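PDB 3B1N: ribokinase, putative from Burkholderia thailandensis, which probably phosphorylates nucleosides at the expense of ATP, as a nucleoside kinase of the pfkB (ribokinase) family. Local coordinates for residues S8-I14 with R44-A50. Numbering follows the deposited sequence. Where two conformers were deposited one is given.
With MZR (5-hydroxy-1-(beta-D-ribofuranosyl)-1H-imidazole-4-carboxamide), chain F.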
ATOM      1  N   SER B   8      17.724  -7.396  -3.530  1.00  9.16           N
ATOM      2  CA  SER B   8      16.538  -8.089  -4.046  1.00  9.61           C
ATOM      3  C   SER B   8      16.415  -8.015  -5.558  1.00  8.43           C
ATOM      4  O   SER B   8      16.822  -7.025  -6.199  1.00  9.02           O
ATOM      5  CB  SER B   8      15.283  -7.517  -3.411  1.00  9.63           C
ATOM      6  OG  SER B   8      15.175  -6.127  -3.688  1.00 11.10           O
ATOM      7  N   ILE B   9      15.780  -9.035  -6.141  1.00  9.11           N
ATOM      8  CA  ILE B   9      15.414  -9.029  -7.559  1.00  8.02           C
ATOM      9  C   ILE B   9      13.934  -9.395  -7.549  1.00 10.05           C
ATOM     10  O   ILE B   9      13.584 -10.458  -7.014  1.00 10.53           O
ATOM     11  CB  ILE B   9      16.212 -10.075  -8.384  1.00  9.47           C
ATOM     12  CG1 ILE B   9      17.726  -9.855  -8.197  1.00 11.88           C
ATOM     13  CG2 ILE B   9      15.845  -9.859  -9.863  1.00  9.34           C
ATOM     14  CD1 ILE B   9      18.582 -10.969  -8.843  1.00 11.16           C
ATOM     15  N   ALA B  10      13.081  -8.487  -8.021  1.00  8.21           N
ATOM     16  CA  ALA B  10      11.629  -8.613  -7.715  1.00  8.23           C
ATOM     17  C   ALA B  10      10.795  -8.081  -8.818  1.00  8.71           C
ATOM     18  O   ALA B  10      11.253  -7.294  -9.653  1.00  9.43           O
ATOM     19  CB  ALA B  10      11.322  -7.857  -6.371  1.00  7.74           C
ATOM     20  N   TYR B  11       9.528  -8.524  -8.837  1.00  8.54           N
ATOM     21  CA  TYR B  11       8.525  -7.901  -9.692  1.00  9.52           C
ATOM     22  C   TYR B  11       7.700  -6.948  -8.849  1.00  9.13           C
ATOM     23  O   TYR B  11       7.228  -7.314  -7.775  1.00 10.45           O
ATOM     24  CB  TYR B  11       7.613  -9.012 -10.253  1.00 10.97           C
ATOM     25  CG  TYR B  11       8.331  -9.897 -11.232  1.00 10.39           C
ATOM     26  CD1 TYR B  11       8.841  -9.389 -12.426  1.00 10.77           C
ATOM     27  CD2 TYR B  11       8.575 -11.234 -10.936  1.00 12.96           C
ATOM     28  CE1 TYR B  11       9.503 -10.209 -13.328  1.00 14.12           C
ATOM     29  CE2 TYR B  11       9.255 -12.073 -11.826  1.00 11.08           C
ATOM     30  CZ  TYR B  11       9.708 -11.553 -13.023  1.00 12.37           C
ATOM     31  OH  TYR B  11      10.356 -12.354 -13.936  1.00 12.59           O
ATOM     32  N   ASP B  12       7.544  -5.732  -9.371  1.00 10.29           N
ATOM     33  CA  ASP B  12       6.875  -4.661  -8.650  1.00 10.62           C
ATOM     34  C   ASP B  12       5.479  -4.393  -9.186  1.00 11.86           C
ATOM     35  O   ASP B  12       5.310  -4.288 -10.401  1.00 11.84           O
ATOM     36  CB  ASP B  12       7.673  -3.349  -8.749  1.00 10.91           C
ATOM     37  CG  ASP B  12       8.970  -3.382  -7.995  1.00 11.81           C
ATOM     38  OD1 ASP B  12       9.202  -4.257  -7.153  1.00 10.68           O
ATOM     39  OD2 ASP B  12       9.732  -2.431  -8.196  1.00 11.82           O
ATOM     40  N   ASN B  13       4.506  -4.260  -8.286  1.00 11.52           N
ATOM     41  CA  ASN B  13       3.166  -3.750  -8.663  1.00 13.45           C
ATOM     42  C   ASN B  13       3.035  -2.434  -7.959  1.00 11.20           C
ATOM     43  O   ASN B  13       2.977  -2.403  -6.736  1.00 12.34           O
ATOM     44  CB  ASN B  13       2.082  -4.755  -8.267  1.00 13.51           C
ATOM     45  CG  ASN B  13       2.054  -5.957  -9.250  1.00 21.36           C
ATOM     46  OD1 ASN B  13       2.481  -7.038  -8.926  1.00 32.40           O
ATOM     47  ND2 ASN B  13       1.604  -5.710 -10.482  1.00 30.36           N
ATOM     48  N   ILE B  14       3.098  -1.369  -8.762  1.00 10.95           N
ATOM     49  CA  ILE B  14       3.176  -0.015  -8.221  1.00 11.97           C
ATOM     50  C   ILE B  14       1.829   0.692  -8.388  1.00 12.47           C
ATOM     51  O   ILE B  14       1.282   0.816  -9.516  1.00 14.15           O
ATOM     52  CB  ILE B  14       4.265   0.763  -8.919  1.00 10.83           C
ATOM     53  CG1 ILE B  14       5.629   0.085  -8.632  1.00 14.61           C
ATOM     54  CG2 ILE B  14       4.284   2.233  -8.394  1.00 13.17           C
ATOM     55  CD1 ILE B  14       6.709   0.486  -9.613  1.00 13.19           C
ATOM     56  N   ARG B  44       3.103  -6.055 -14.014  1.00 22.17           N
ATOM     57  CA  ARG B  44       4.328  -6.209 -13.241  0.50 20.83           C
ATOM     58  C   ARG B  44       5.522  -5.568 -13.932  1.00 19.42           C
ATOM     59  O   ARG B  44       5.752  -5.681 -15.136  1.00 21.41           O
ATOM     60  CB  ARG B  44       4.557  -7.654 -12.778  0.50 21.37           C
ATOM     61  CG  ARG B  44       3.439  -8.169 -11.877  0.50 20.53           C
ATOM     62  CD  ARG B  44       3.917  -9.284 -10.971  0.50 19.73           C
ATOM     63  NE  ARG B  44       4.526 -10.404 -11.687  0.50 19.62           N
ATOM     64  CZ  ARG B  44       5.021 -11.482 -11.079  0.50 18.06           C
ATOM     65  NH1 ARG B  44       4.979 -11.573  -9.745  0.50 12.60           N
ATOM     66  NH2 ARG B  44       5.570 -12.458 -11.808  0.50 18.49           N
ATOM     67  N   GLU B  45       6.259  -4.832 -13.128  1.00 15.53           N
ATOM     68  CA  GLU B  45       7.405  -4.079 -13.616  1.00 13.83           C
ATOM     69  C   GLU B  45       8.633  -4.783 -13.063  1.00 12.27           C
ATOM     70  O   GLU B  45       8.622  -5.398 -11.981  1.00 12.91           O
ATOM     71  CB  GLU B  45       7.406  -2.662 -13.072  1.00 13.14           C
ATOM     72  CG  GLU B  45       6.235  -1.751 -13.411  1.00 17.55           C
ATOM     73  CD  GLU B  45       6.253  -1.203 -14.802  1.00 21.99           C
ATOM     74  OE1 GLU B  45       7.098  -1.634 -15.629  1.00 22.95           O
ATOM     75  OE2 GLU B  45       5.392  -0.315 -15.052  1.00 24.08           O
ATOM     76  N   PHE B  46       9.726  -4.669 -13.793  1.00 10.83           N
ATOM     77  CA  PHE B  46      10.975  -5.205 -13.301  1.00  9.55           C
ATOM     78  C   PHE B  46      11.564  -4.332 -12.199  1.00  9.62           C
ATOM     79  O   PHE B  46      11.735  -3.115 -12.400  1.00 12.24           O
ATOM     80  CB  PHE B  46      11.975  -5.320 -14.488  1.00 10.94           C
ATOM     81  CG  PHE B  46      11.509  -6.270 -15.553  1.00  9.16           C
ATOM     82  CD1 PHE B  46      11.605  -7.630 -15.371  1.00  9.26           C
ATOM     83  CD2 PHE B  46      10.911  -5.770 -16.717  1.00 11.83           C
ATOM     84  CE1 PHE B  46      11.181  -8.516 -16.371  1.00 12.76           C
ATOM     85  CE2 PHE B  46      10.457  -6.657 -17.718  1.00 14.53           C
ATOM     86  CZ  PHE B  46      10.590  -8.010 -17.540  1.00 15.91           C
ATOM     87  N   GLY B  47      11.892  -4.969 -11.056  1.00  8.26           N
ATOM     88  CA  GLY B  47      12.256  -4.229  -9.868  1.00  8.33           C
ATOM     89  C   GLY B  47      13.180  -5.025  -8.988  1.00  7.97           C
ATOM     90  O   GLY B  47      13.937  -5.867  -9.472  1.00  8.38           O
ATOM     91  N   GLY B  48      13.150  -4.707  -7.707  1.00  7.74           N
ATOM     92  CA  GLY B  48      14.127  -5.211  -6.737  1.00  8.50           C
ATOM     93  C   GLY B  48      15.334  -4.296  -6.761  1.00  9.87           C
ATOM     94  O   GLY B  48      15.734  -3.745  -7.819  1.00  9.73           O
ATOM     95  N   CYS B  49      15.910  -4.092  -5.598  1.00  9.74           N
ATOM     96  CA  CYS B  49      16.998  -3.126  -5.462  0.70  9.04           C
ATOM     97  C   CYS B  49      18.217  -3.480  -6.308  1.00  9.24           C
ATOM     98  O   CYS B  49      18.810  -2.605  -6.935  1.00  9.94           O
ATOM     99  CB  CYS B  49      17.361  -3.014  -3.984  0.70  9.82           C
ATOM    100  SG  CYS B  49      15.918  -2.296  -3.025  0.70 12.88           S
ATOM    101  N   ALA B  50      18.569  -4.768  -6.359  1.00  9.57           N
ATOM    102  CA  ALA B  50      19.729  -5.138  -7.193  1.00 10.08           C
ATOM    103  C   ALA B  50      19.415  -4.952  -8.652  1.00  9.50           C
ATOM    104  O   ALA B  50      20.296  -4.525  -9.411  1.00 10.18           O
ATOM    105  CB  ALA B  50      20.189  -6.572  -6.935  1.00 10.12           C
TER
HETATM  106  N1  MZR F 401      13.470  -5.995   0.794  1.00 14.83           N
HETATM  107  O3  MZR F 401      13.739  -5.045  -1.815  1.00 13.76           O
HETATM  108  C4  MZR F 401      12.563  -4.369  -1.426  1.00 13.32           C
HETATM  109  C5  MZR F 401      11.922  -4.465  -0.134  1.00 13.51           C
HETATM  110  C6  MZR F 401      12.363  -5.299   0.987  1.00 15.14           C
HETATM  111  O6  MZR F 401      11.638  -5.271   2.004  1.00 16.75           O
HETATM  112  N7  MZR F 401      10.848  -3.638  -0.260  1.00 12.63           N
HETATM  113  C8  MZR F 401      10.860  -3.098  -1.500  1.00 13.29           C
HETATM  114  N9  MZR F 401      11.917  -3.544  -2.238  1.00 10.91           N
HETATM  115  C1' MZR F 401      12.281  -3.138  -3.606  1.00 10.10           C
HETATM  116  C2' MZR F 401      11.179  -3.126  -4.651  1.00 10.72           C
HETATM  117  O2' MZR F 401      11.225  -4.394  -5.296  1.00  9.82           O
HETATM  118  C3' MZR F 401      11.556  -1.897  -5.516  1.00 10.89           C
HETATM  119  O3' MZR F 401      11.855  -2.153  -6.891  1.00  8.82           O
HETATM  120  C4' MZR F 401      12.744  -1.288  -4.819  1.00 11.70           C
HETATM  121  O4' MZR F 401      12.631  -1.762  -3.490  1.00 12.58           O
HETATM  122  C5' MZR F 401      12.687   0.221  -4.850  1.00 14.07           C
HETATM  123  O5' MZR F 401      13.890   0.689  -4.184  1.00 17.97           O
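Ala-10 to Asp-12 and Glu-45 to Gly-47 run as antiparallel strands in three successive bridges, Ala-10 with Gly-47 and Asp-12 with Glu-45 as hydrogen-bonded pairs and Tyr-11 with Phe-46 as the non-hydrogen-bonded pair between them. The straightest bond joins Asp-12 N to Glu-45 O (2.8 Å); the pairing distorts at Gly-47, where Ala-10 N approaches the carbonyl oxygen from 56° above its plane. Beyond it the chain turns into helix 49-59, whose first amides return to Ser-8: Cys-49 N donates to Ser-8 OG (2.9 Å) and Ala-50 N to Ser-8 O. Ser-8 OG, placed between its backbone N and carbonyl carbon (chi1 59°), also bonds MZR O3 at 2.6 Å. On the face carrying Ala-10 and Asp-12, the Asp-12 carboxylate divides its oxygens between the ribose hydroxyls: OD1 accepts from MZR O2' (2.7 Å) and OD2 from MZR O3' (2.5 Å). Gly-48 N donates to the same O3' at 3.0 Å and weakly to O2'; Asn-52 and Asp-253, with Ser-36 of the second subunit, add further bonds to the ligand. On the other face, in the conformer given, Tyr-11 CD2 sits over one face of the Arg-44 guanidinium, toward its rim, 3.4 Å from Arg-44 NH2, the two planes 25° apart. Asp-74 and Gln-102 hold this guanidinium, and Asp-74 O bonds the tyrosine hydroxyl. Phe-46 CE1 meets the edge of the Tyr-11 ring at CE1, 3.9 Å away. The sugar thus meets an acidic acceptor from the lid sheet and a glycine amide at the helix N-cap, a diol-recognition arrangement known from the ribokinase family; with O2' and O3' each donating to one carboxylate oxygen and O3' also accepting from Gly-48 N, the ribose is fixed by its diol.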